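Local structure of Exo-arabinanase (Penicillium chrysogenum, 3A72) at residues 22-27 / 41-46; 37-42 / 81-86; 50-55 / 77-82. The protein hydrolyses alpha-1,5-linked L-arabinan as an exo-acting glycoside hydrolase, probably releasing arabinobiose from the non-reducing ends of the chains. All blocks are in the same frame, centred on the assembly; numbering follows the deposited sequence.

Interaction 1 (22-27 / 41-46). With AHR (alpha-L-arabinofuranose), chain B.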
loop_
_atom_site.group_PDB
_atom_site.type_symbol
_atom_site.label_atom_id
_atom_site.label_comp_id
_atom_site.label_asym_id
_atom_site.label_seq_id
_atom_site.Cartn_x
_atom_site.Cartn_y
_atom_site.Cartn_z
ATOM N N ARG A 22 15.532 4.545 8.502
ATOM C CA ARG A 22 16.024 3.172 8.634
ATOM C C ARG A 22 15.084 2.135 8.010
ATOM O O ARG A 22 15.504 1.323 7.184
ATOM C CB ARG A 22 16.424 2.807 10.051
ATOM C CG ARG A 22 17.467 3.744 10.664
ATOM C CD ARG A 22 18.082 3.160 11.919
ATOM N NE ARG A 22 19.147 3.972 12.459
ATOM C CZ ARG A 22 18.996 4.943 13.349
ATOM N NH1 ARG A 22 17.774 5.291 13.809
ATOM N NH2 ARG A 22 20.092 5.571 13.780
ATOM N N THR A 23 13.817 2.184 8.441
ATOM C CA THR A 23 12.754 1.407 7.820
ATOM C C THR A 23 11.579 2.345 7.635
ATOM O O THR A 23 11.417 3.320 8.371
ATOM C CB THR A 23 12.329 0.198 8.686
ATOM O OG1 THR A 23 11.804 0.605 9.963
ATOM C CG2 THR A 23 13.494 -0.702 8.995
ATOM N N LEU A 24 10.729 2.034 6.670
ATOM C CA LEU A 24 9.512 2.788 6.413
ATOM C C LEU A 24 8.646 2.016 5.433
ATOM O O LEU A 24 9.198 1.203 4.666
ATOM C CB LEU A 24 9.850 4.160 5.750
ATOM C CG LEU A 24 8.771 5.247 5.901
ATOM C CD1 LEU A 24 8.711 5.792 7.315
ATOM C CD2 LEU A 24 9.040 6.379 4.899
ATOM N N TYR A 25 7.351 2.259 5.395
ATOM C CA TYR A 25 6.490 1.850 4.304
ATOM C C TYR A 25 6.288 0.330 4.298
ATOM O O TYR A 25 6.787 -0.395 3.426
ATOM C CB TYR A 25 7.002 2.368 2.959
ATOM C CG TYR A 25 5.930 2.528 1.901
ATOM C CD1 TYR A 25 5.476 3.806 1.557
ATOM C CD2 TYR A 25 5.335 1.428 1.270
ATOM C CE1 TYR A 25 4.473 3.995 0.595
ATOM C CE2 TYR A 25 4.336 1.619 0.298
ATOM C CZ TYR A 25 3.927 2.880 -0.018
ATOM O OH TYR A 25 2.963 3.114 -0.991
ATOM N N PRO A 26 5.566 -0.197 5.296
ATOM C CA PRO A 26 5.373 -1.644 5.386
ATOM C C PRO A 26 4.422 -2.121 4.328
ATOM O O PRO A 26 3.360 -1.508 4.123
ATOM C CB PRO A 26 4.727 -1.814 6.762
ATOM C CG PRO A 26 3.926 -0.541 6.930
ATOM C CD PRO A 26 4.799 0.535 6.327
ATOM N N ARG A 27 4.696 -3.253 3.717
ATOM C CA ARG A 27 3.726 -3.965 2.868
ATOM C C ARG A 27 3.886 -5.452 3.165
ATOM O O ARG A 27 4.933 -5.933 3.558
ATOM C CB ARG A 27 3.883 -3.633 1.385
ATOM C CG ARG A 27 3.470 -2.196 1.041
ATOM C CD ARG A 27 1.974 -2.024 1.132
ATOM N NE ARG A 27 1.490 -0.704 0.722
ATOM C CZ ARG A 27 1.269 0.322 1.565
ATOM N NH1 ARG A 27 1.540 0.250 2.846
ATOM N NH2 ARG A 27 0.744 1.432 1.058
ATOM N N GLU A 41 10.701 -0.352 2.838
ATOM C CA GLU A 41 11.833 0.461 2.446
ATOM C C GLU A 41 12.950 0.294 3.472
ATOM O O GLU A 41 12.731 0.513 4.677
ATOM C CB GLU A 41 11.465 1.943 2.395
ATOM C CG GLU A 41 10.371 2.284 1.376
ATOM C CD GLU A 41 9.846 3.694 1.449
ATOM O OE1 GLU A 41 10.277 4.466 2.353
ATOM O OE2 GLU A 41 8.937 4.031 0.627
ATOM N N ASN A 42 14.116 -0.129 2.995
ATOM C CA ASN A 42 15.225 -0.577 3.851
ATOM C C ASN A 42 16.404 0.334 3.585
ATOM O O ASN A 42 17.064 0.243 2.514
ATOM C CB ASN A 42 15.483 -2.040 3.518
ATOM C CG ASN A 42 16.434 -2.740 4.463
ATOM O OD1 ASN A 42 17.635 -3.065 4.097
ATOM N ND2 ASN A 42 16.046 -2.978 5.607
ATOM N N TYR A 43 16.655 1.242 4.498
ATOM C CA TYR A 43 17.603 2.370 4.284
ATOM C C TYR A 43 19.014 1.984 4.728
ATOM O O TYR A 43 19.626 2.562 5.605
ATOM C CB TYR A 43 17.105 3.613 4.992
ATOM C CG TYR A 43 15.827 4.198 4.442
ATOM C CD1 TYR A 43 15.858 5.341 3.668
ATOM C CD2 TYR A 43 14.575 3.602 4.688
ATOM C CE1 TYR A 43 14.709 5.913 3.137
ATOM C CE2 TYR A 43 13.418 4.186 4.149
ATOM C CZ TYR A 43 13.508 5.321 3.372
ATOM O OH TYR A 43 12.391 5.915 2.836
ATOM N N SER A 44 19.551 0.991 4.054
ATOM C CA SER A 44 20.908 0.512 4.302
ATOM C C SER A 44 21.893 1.522 3.705
ATOM O O SER A 44 21.653 2.158 2.699
ATOM C CB SER A 44 21.075 -0.878 3.775
ATOM O OG SER A 44 20.805 -0.964 2.372
ATOM N N PRO A 45 23.100 1.615 4.318
ATOM C CA PRO A 45 24.126 2.464 3.715
ATOM C C PRO A 45 24.603 1.922 2.393
ATOM O O PRO A 45 24.723 0.703 2.191
ATOM C CB PRO A 45 25.281 2.371 4.752
ATOM C CG PRO A 45 24.839 1.600 5.872
ATOM C CD PRO A 45 23.539 0.950 5.557
ATOM N N GLU A 46 24.838 2.826 1.420
ATOM C CA GLU A 46 25.195 2.491 0.067
ATOM C C GLU A 46 26.589 2.977 -0.239
ATOM O O GLU A 46 27.012 4.021 0.308
ATOM C CB GLU A 46 24.215 3.179 -0.903
ATOM C CG GLU A 46 22.753 2.773 -0.716
ATOM C CD GLU A 46 21.869 3.489 -1.691
ATOM O OE1 GLU A 46 21.692 4.721 -1.511
ATOM O OE2 GLU A 46 21.358 2.862 -2.657
HETATM O O5 AHR B . 7.908 6.501 0.726
HETATM C C5 AHR B . 9.020 7.401 1.006
HETATM C C4 AHR B . 8.477 8.808 1.136
HETATM O O4 AHR B . 7.941 9.212 -0.169
HETATM C C3 AHR B . 9.589 9.827 1.351
HETATM O O3 AHR B . 9.936 9.952 2.745
HETATM C C2 AHR B . 8.887 11.116 0.874
HETATM O O2 AHR B . 9.824 12.125 0.432
HETATM C C1 AHR B . 8.030 10.628 -0.303
#

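Interaction 2 (37-42 / 81-86). With AHR (alpha-L-arabinofuranose), chain B.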
loop_
_atom_site.group_PDB
_atom_site.type_symbol
_atom_site.label_atom_id
_atom_site.label_comp_id
_atom_site.label_asym_id
_atom_site.label_seq_id
_atom_site.Cartn_x
_atom_site.Cartn_y
_atom_site.Cartn_z
ATOM N N LEU A 37 4.331 -12.879 4.103
ATOM C CA LEU A 37 5.556 -12.191 3.682
ATOM C C LEU A 37 5.437 -10.726 3.985
ATOM O O LEU A 37 4.338 -10.131 3.840
ATOM C CB LEU A 37 5.783 -12.366 2.178
ATOM C CG LEU A 37 5.914 -13.810 1.650
ATOM C CD1 LEU A 37 6.148 -13.759 0.169
ATOM C CD2 LEU A 37 7.021 -14.512 2.339
ATOM N N ALA A 38 6.549 -10.124 4.380
ATOM C CA ALA A 38 6.621 -8.716 4.710
ATOM C C ALA A 38 7.843 -8.107 4.024
ATOM O O ALA A 38 8.892 -8.730 3.894
ATOM C CB ALA A 38 6.719 -8.515 6.211
ATOM N N THR A 39 7.689 -6.847 3.627
ATOM C CA THR A 39 8.763 -6.027 3.093
ATOM C C THR A 39 8.557 -4.577 3.510
ATOM O O THR A 39 7.551 -4.209 4.159
ATOM C CB THR A 39 8.847 -6.183 1.562
ATOM O OG1 THR A 39 10.067 -5.604 1.086
ATOM C CG2 THR A 39 7.714 -5.482 0.854
ATOM N N TRP A 40 9.521 -3.721 3.196
ATOM C CA TRP A 40 9.588 -2.348 3.599
ATOM C C TRP A 40 10.713 -1.670 2.846
ATOM O O TRP A 40 11.588 -2.329 2.285
ATOM C CB TRP A 40 9.808 -2.224 5.131
ATOM C CG TRP A 40 11.004 -2.954 5.622
ATOM C CD1 TRP A 40 12.280 -2.499 5.705
ATOM C CD2 TRP A 40 11.035 -4.316 6.080
ATOM N NE1 TRP A 40 13.052 -3.518 6.202
ATOM C CE2 TRP A 40 12.372 -4.634 6.447
ATOM C CE3 TRP A 40 10.080 -5.326 6.273
ATOM C CZ2 TRP A 40 12.775 -5.861 6.925
ATOM C CZ3 TRP A 40 10.469 -6.560 6.762
ATOM C CH2 TRP A 40 11.798 -6.807 7.108
ATOM N N GLU A 41 10.701 -0.352 2.838
ATOM C CA GLU A 41 11.833 0.461 2.446
ATOM C C GLU A 41 12.950 0.294 3.472
ATOM O O GLU A 41 12.731 0.513 4.677
ATOM C CB GLU A 41 11.465 1.943 2.395
ATOM C CG GLU A 41 10.371 2.284 1.376
ATOM C CD GLU A 41 9.846 3.694 1.449
ATOM O OE1 GLU A 41 10.277 4.466 2.353
ATOM O OE2 GLU A 41 8.937 4.031 0.627
ATOM N N ASN A 42 14.116 -0.129 2.995
ATOM C CA ASN A 42 15.225 -0.577 3.851
ATOM C C ASN A 42 16.404 0.334 3.585
ATOM O O ASN A 42 17.064 0.243 2.514
ATOM C CB ASN A 42 15.483 -2.040 3.518
ATOM C CG ASN A 42 16.434 -2.740 4.463
ATOM O OD1 ASN A 42 17.635 -3.065 4.097
ATOM N ND2 ASN A 42 16.046 -2.978 5.607
ATOM N N TYR A 81 11.982 3.052 -2.686
ATOM C CA TYR A 81 10.730 3.543 -2.134
ATOM C C TYR A 81 9.535 2.640 -2.553
ATOM O O TYR A 81 9.474 2.136 -3.675
ATOM C CB TYR A 81 10.387 4.937 -2.591
ATOM C CG TYR A 81 11.159 6.091 -1.974
ATOM C CD1 TYR A 81 12.028 5.941 -0.883
ATOM C CD2 TYR A 81 10.991 7.381 -2.506
ATOM C CE1 TYR A 81 12.708 7.047 -0.355
ATOM C CE2 TYR A 81 11.652 8.454 -1.999
ATOM C CZ TYR A 81 12.522 8.280 -0.913
ATOM O OH TYR A 81 13.195 9.367 -0.352
ATOM N N GLN A 82 8.599 2.531 -1.621
ATOM C CA GLN A 82 7.215 2.183 -1.933
ATOM C C GLN A 82 7.045 0.816 -2.608
ATOM O O GLN A 82 6.446 0.681 -3.649
ATOM C CB GLN A 82 6.592 3.299 -2.781
ATOM C CG GLN A 82 6.583 4.618 -2.018
ATOM C CD GLN A 82 6.952 5.847 -2.813
ATOM O OE1 GLN A 82 6.821 5.874 -4.054
ATOM N NE2 GLN A 82 7.366 6.886 -2.117
ATOM N N PRO A 83 7.525 -0.245 -1.922
ATOM C CA PRO A 83 7.280 -1.596 -2.430
ATOM C C PRO A 83 5.808 -1.938 -2.329
ATOM O O PRO A 83 4.999 -1.302 -1.632
ATOM C CB PRO A 83 8.096 -2.477 -1.472
ATOM C CG PRO A 83 8.053 -1.720 -0.167
ATOM C CD PRO A 83 8.160 -0.263 -0.610
ATOM N N PHE A 84 5.429 -3.018 -2.998
ATOM C CA PHE A 84 4.082 -3.597 -2.923
ATOM C C PHE A 84 4.178 -5.037 -3.347
ATOM O O PHE A 84 4.642 -5.330 -4.457
ATOM C CB PHE A 84 3.066 -2.854 -3.838
ATOM C CG PHE A 84 1.669 -3.300 -3.530
ATOM C CD1 PHE A 84 1.015 -2.792 -2.446
ATOM C CD2 PHE A 84 1.025 -4.281 -4.257
ATOM C CE1 PHE A 84 -0.219 -3.205 -2.052
ATOM C CE2 PHE A 84 -0.231 -4.716 -3.895
ATOM C CZ PHE A 84 -0.869 -4.187 -2.804
ATOM N N LEU A 85 3.737 -5.975 -2.503
ATOM C CA LEU A 85 3.683 -7.399 -2.783
ATOM C C LEU A 85 2.299 -7.810 -3.248
ATOM O O LEU A 85 1.303 -7.374 -2.656
ATOM C CB LEU A 85 4.082 -8.216 -1.570
ATOM C CG LEU A 85 5.557 -8.198 -1.226
ATOM C CD1 LEU A 85 5.746 -8.722 0.194
ATOM C CD2 LEU A 85 6.338 -9.069 -2.209
ATOM N N TYR A 86 2.229 -8.700 -4.253
ATOM C CA TYR A 86 0.914 -9.148 -4.724
ATOM C C TYR A 86 0.994 -10.566 -5.308
ATOM O O TYR A 86 1.690 -10.787 -6.305
ATOM C CB TYR A 86 0.390 -8.229 -5.814
ATOM C CG TYR A 86 -1.039 -8.464 -6.191
ATOM C CD1 TYR A 86 -2.059 -8.494 -5.240
ATOM C CD2 TYR A 86 -1.423 -8.665 -7.513
ATOM C CE1 TYR A 86 -3.373 -8.714 -5.574
ATOM C CE2 TYR A 86 -2.763 -8.866 -7.879
ATOM C CZ TYR A 86 -3.708 -8.885 -6.911
ATOM O OH TYR A 86 -5.043 -9.072 -7.301
HETATM O O5 AHR B . 7.908 6.501 0.726
HETATM C C5 AHR B . 9.020 7.401 1.006
HETATM C C4 AHR B . 8.477 8.808 1.136
HETATM O O4 AHR B . 7.941 9.212 -0.169
HETATM C C3 AHR B . 9.589 9.827 1.351
HETATM O O3 AHR B . 9.936 9.952 2.745
HETATM C C2 AHR B . 8.887 11.116 0.874
HETATM O O2 AHR B . 9.824 12.125 0.432
HETATM C C1 AHR B . 8.030 10.628 -0.303
#

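Interaction 3 (50-55 / 77-82). With AHR (alpha-L-arabinofuranose), chain B.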
loop_
_atom_site.group_PDB
_atom_site.type_symbol
_atom_site.label_atom_id
_atom_site.label_comp_id
_atom_site.label_asym_id
_atom_site.label_seq_id
_atom_site.Cartn_x
_atom_site.Cartn_y
_atom_site.Cartn_z
ATOM N N VAL A 50 20.449 -0.039 -2.383
ATOM C CA VAL A 50 19.379 -0.540 -1.520
ATOM C C VAL A 50 18.506 -1.566 -2.272
ATOM O O VAL A 50 18.402 -1.601 -3.504
ATOM C CB VAL A 50 18.531 0.608 -0.954
ATOM C CG1 VAL A 50 19.323 1.439 0.045
ATOM C CG2 VAL A 50 17.915 1.474 -2.077
ATOM N N TYR A 51 17.866 -2.418 -1.454
ATOM C CA TYR A 51 17.047 -3.518 -1.921
ATOM C C TYR A 51 15.798 -3.611 -1.067
ATOM O O TYR A 51 15.729 -3.018 0.025
ATOM C CB TYR A 51 17.879 -4.875 -1.860
ATOM C CG TYR A 51 18.396 -5.098 -0.445
ATOM C CD1 TYR A 51 17.622 -5.654 0.567
ATOM C CD2 TYR A 51 19.670 -4.728 -0.089
ATOM C CE1 TYR A 51 18.060 -5.830 1.849
ATOM C CE2 TYR A 51 20.135 -4.898 1.202
ATOM C CZ TYR A 51 19.323 -5.452 2.175
ATOM O OH TYR A 51 19.809 -5.605 3.444
ATOM N N PHE A 52 14.830 -4.410 -1.490
ATOM C CA PHE A 52 13.671 -4.733 -0.659
ATOM C C PHE A 52 13.829 -6.122 -0.027
ATOM O O PHE A 52 13.877 -7.109 -0.745
ATOM C CB PHE A 52 12.380 -4.674 -1.434
ATOM C CG PHE A 52 12.001 -3.308 -1.962
ATOM C CD1 PHE A 52 12.016 -2.176 -1.140
ATOM C CD2 PHE A 52 11.602 -3.158 -3.284
ATOM C CE1 PHE A 52 11.650 -0.932 -1.657
ATOM C CE2 PHE A 52 11.211 -1.937 -3.779
ATOM C CZ PHE A 52 11.245 -0.822 -2.959
ATOM N N PRO A 53 13.925 -6.201 1.296
ATOM C CA PRO A 53 14.040 -7.502 1.964
ATOM C C PRO A 53 12.684 -8.189 1.973
ATOM O O PRO A 53 11.675 -7.536 2.054
ATOM C CB PRO A 53 14.472 -7.152 3.377
ATOM C CG PRO A 53 13.948 -5.779 3.595
ATOM C CD PRO A 53 13.960 -5.082 2.253
ATOM N N ILE A 54 12.727 -9.531 1.943
ATOM C CA ILE A 54 11.496 -10.333 2.005
ATOM C C ILE A 54 11.607 -11.221 3.215
ATOM O O ILE A 54 12.476 -12.115 3.248
ATOM C CB ILE A 54 11.292 -11.135 0.727
ATOM C CG1 ILE A 54 11.304 -10.304 -0.536
ATOM C CG2 ILE A 54 10.011 -11.963 0.822
ATOM C CD1 ILE A 54 10.198 -9.301 -0.657
ATOM N N TYR A 55 10.767 -10.986 4.224
ATOM C CA TYR A 55 10.736 -11.769 5.454
ATOM C C TYR A 55 9.471 -12.593 5.456
ATOM O O TYR A 55 8.402 -12.134 5.079
ATOM C CB TYR A 55 10.794 -10.879 6.685
ATOM C CG TYR A 55 12.192 -10.437 7.107
ATOM C CD1 TYR A 55 13.064 -9.832 6.225
ATOM C CD2 TYR A 55 12.595 -10.567 8.420
ATOM C CE1 TYR A 55 14.289 -9.418 6.622
ATOM C CE2 TYR A 55 13.846 -10.142 8.837
ATOM C CZ TYR A 55 14.708 -9.567 7.941
ATOM O OH TYR A 55 15.937 -9.179 8.374
ATOM N N TYR A 77 20.166 1.362 -9.536
ATOM C CA TYR A 77 19.976 2.575 -8.740
ATOM C C TYR A 77 19.725 2.249 -7.282
ATOM O O TYR A 77 20.203 2.952 -6.360
ATOM C CB TYR A 77 18.823 3.427 -9.238
ATOM C CG TYR A 77 18.868 3.894 -10.678
ATOM C CD1 TYR A 77 20.045 3.925 -11.420
ATOM C CD2 TYR A 77 17.708 4.277 -11.336
ATOM C CE1 TYR A 77 20.043 4.346 -12.741
ATOM C CE2 TYR A 77 17.680 4.682 -12.636
ATOM C CZ TYR A 77 18.835 4.710 -13.340
ATOM O OH TYR A 77 18.778 5.114 -14.672
ATOM N N GLY A 78 18.913 1.214 -7.052
ATOM C CA GLY A 78 18.408 0.856 -5.722
ATOM C C GLY A 78 16.888 0.792 -5.745
ATOM O O GLY A 78 16.225 1.712 -6.227
ATOM N N LEU A 79 16.367 -0.326 -5.221
ATOM C CA LEU A 79 14.893 -0.438 -5.015
ATOM C C LEU A 79 14.607 0.200 -3.687
ATOM O O LEU A 79 14.861 -0.381 -2.620
ATOM C CB LEU A 79 14.438 -1.882 -5.106
ATOM C CG LEU A 79 14.685 -2.579 -6.435
ATOM C CD1 LEU A 79 13.964 -3.923 -6.487
ATOM C CD2 LEU A 79 14.311 -1.686 -7.647
ATOM N N ARG A 80 14.190 1.455 -3.741
ATOM C CA ARG A 80 14.308 2.388 -2.639
ATOM C C ARG A 80 13.034 2.732 -1.917
ATOM O O ARG A 80 12.999 2.773 -0.681
ATOM C CB ARG A 80 14.992 3.683 -3.149
ATOM C CG ARG A 80 15.409 4.638 -2.032
ATOM C CD ARG A 80 16.186 5.874 -2.584
ATOM N NE ARG A 80 17.303 5.442 -3.427
ATOM C CZ ARG A 80 18.471 5.026 -3.021
ATOM N NH1 ARG A 80 18.810 5.113 -1.721
ATOM N NH2 ARG A 80 19.343 4.550 -3.893
ATOM N N TYR A 81 11.982 3.052 -2.686
ATOM C CA TYR A 81 10.730 3.543 -2.134
ATOM C C TYR A 81 9.535 2.640 -2.553
ATOM O O TYR A 81 9.474 2.136 -3.675
ATOM C CB TYR A 81 10.387 4.937 -2.591
ATOM C CG TYR A 81 11.159 6.091 -1.974
ATOM C CD1 TYR A 81 12.028 5.941 -0.883
ATOM C CD2 TYR A 81 10.991 7.381 -2.506
ATOM C CE1 TYR A 81 12.708 7.047 -0.355
ATOM C CE2 TYR A 81 11.652 8.454 -1.999
ATOM C CZ TYR A 81 12.522 8.280 -0.913
ATOM O OH TYR A 81 13.195 9.367 -0.352
ATOM N N GLN A 82 8.599 2.531 -1.621
ATOM C CA GLN A 82 7.215 2.183 -1.933
ATOM C C GLN A 82 7.045 0.816 -2.608
ATOM O O GLN A 82 6.446 0.681 -3.649
ATOM C CB GLN A 82 6.592 3.299 -2.781
ATOM C CG GLN A 82 6.583 4.618 -2.018
ATOM C CD GLN A 82 6.952 5.847 -2.813
ATOM O OE1 GLN A 82 6.821 5.874 -4.054
ATOM N NE2 GLN A 82 7.366 6.886 -2.117
HETATM O O5 AHR B . 7.908 6.501 0.726
HETATM C C5 AHR B . 9.020 7.401 1.006
HETATM C C4 AHR B . 8.477 8.808 1.136
HETATM O O4 AHR B . 7.941 9.212 -0.169
HETATM C C3 AHR B . 9.589 9.827 1.351
HETATM O O3 AHR B . 9.936 9.952 2.745
HETATM C C2 AHR B . 8.887 11.116 0.874
HETATM O O2 AHR B . 9.824 12.125 0.432
HETATM C C1 AHR B . 8.030 10.628 -0.303
HETATM O O HOH W 1 14.834 -0.386 0.161
#

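Interaction 1 (22-27 / 41-46)
Leu24 and Glu41 form a hydrogen-bonded antiparallel pair, and both bonds between them are bent. Glu41 N reaches Leu24 O at 2.8 Å, while Leu24 N reaches Glu41 O at 3.2 Å. One step on, the non-hydrogen-bonded pair Thr23-Asn42 brings the CA-H of Thr23 against Glu41 O as a second, weaker donor. The pairing ends with Tyr43 N donating almost straight to Arg22 O (2.9 Å, 169° at the hydrogen). Tyr43 is the centre of an inverse gamma turn, which leads the chain out of the strand.

The carboxylate of Glu41 is gripped at both oxygens. Tyr43 OH donates to OE1 (2.6 Å) from above the carboxylate plane, and O5 of the bound arabinofuranose donates to OE2 (2.7 Å), which also accepts Gln82 N. A glutamate suits this site because its extended chain brings OE2 to the sugar hydroxyl and leaves OE1 for Tyr43. Apolar groups wall it in: Leu24 lies side by side with it, CD2 3.4 Å from OE1, and Tyr25 CB is 3.5 Å from OE2. The Tyr25 ring and the carboxylate are turned only 16° apart. Thr23 OG1, on the other face of the sheet, binds Ala334 O, and the Arg22 guanidinium binds Ser16 O.

The contact joins the two strands of the hairpin 23-30/36-42 at the end away from its turn, in a four-stranded propeller blade, with Pro83 of strand 82-87 covering the Glu41 face.

Interaction 2 (37-42 / 81-86)
Glu41 and Gln82, with Thr39, Pro83 and Leu85 behind them, join two neighbouring blades of a six-bladed beta-propeller, the fold of the sialidase-like glycosidases. Strand 37-42 of one blade runs antiparallel to strand 82-86 of the next (168° between directions), but their axes stay 6.4 Å apart at closest, so most of the joint is side-chain packing between sheets.

Small and medium apolar groups suit this buried interface. Thr39 CG2 fits between Pro83 CB and Leu85 CD1, 3.8 Å from each. It can do so because OG1 stands anti to the backbone N (chi1 -168°), where it bonds to Pro53 O and leaves the methyl to face the next blade. Leu85 CD1 reaches on to Leu37 CB, and Pro83 CD meets Glu41 CG at 3.9 Å. On the other side of strand 37-42, Trp40 packs against Phe12 and Tyr55.

Towards the sugar the contact turns polar. Gln82 N donates to the anti lone pair of Glu41 OE2 (2.7 Å), giving that oxygen a backbone donor besides the sugar. One face of the Tyr81 ring meets the arabinofuranose, with C5 3.7 Å above the plane and over its centre. The Gln82 amide is held at its other end by Glu151 N, which binds OE1 and fixes the flip of the group; its NE2 donates almost straight to O5 of the sugar, 2.9 Å away at 170°.

Interaction 3 (50-55 / 77-82)
Phe52 and Leu79 cross at about a right angle, with Leu79 CB over the face of the Phe52 ring, 3.9 Å from its centroid, in a CH-pi contact. Leu79 O lies over the same face, offset toward the rim, and Tyr81 O meets the ring at its edge, 3.5 Å from CZ. An aromatic side chain suits the place because it offers a broad flat surface to a turning backbone. Val50 crosses Arg80 in a similar way: CG2 sits 3.6 Å above the centre of the guanidinium plane, an apolar cover for a charged group whose N-H donors point outward within that plane.

The backbone sets these side chains in position. Leu79 N donates to Val50 O (3.0 Å), and a water lies 2.8 Å from both Tyr51 O and Leu79 O. Gly78 comes just before, its CA 3.3 Å from Val50 O. At its phi of 125° a beta carbon would be pressed against the preceding carbonyl and would also come too close to Val50 CG2, so glycine suits it.

Farther out, Glu46 OE2 forms a salt bridge to Arg80 NH2 and accepts Val50 N, tying the two segments together, while Ile107 O holds Arg80 NE. Arg80 and Tyr81 both face Ser105, a classic beta bulge, at the corner where the chain enters the next propeller blade and brings Tyr81 and Gln82 to the sugar pocket.

From the N terminus, interaction 1 comes first, joining strands 23-30 and 36-42 of one blade at the hairpin end away from its turn. Interaction 2 uses nearly the whole of strand 36-42, sharing Glu41 and Asn42 with interaction 1, and spans a longer loop to strand 82-87 of the next blade. Interaction 3 falls within this span: it leaves from 50-55, at the start of the third strand of interaction 1's blade, and ends on 77-82, overlapping interaction 2 at Tyr81 and Gln82. Interactions 1 and 3 follow in series, bridged by Glu46 and Arg80. Interactions 2 and 3 tie that blade to the next, while interaction 1 holds together the blade itself, beside the non-reducing arabinofuranose.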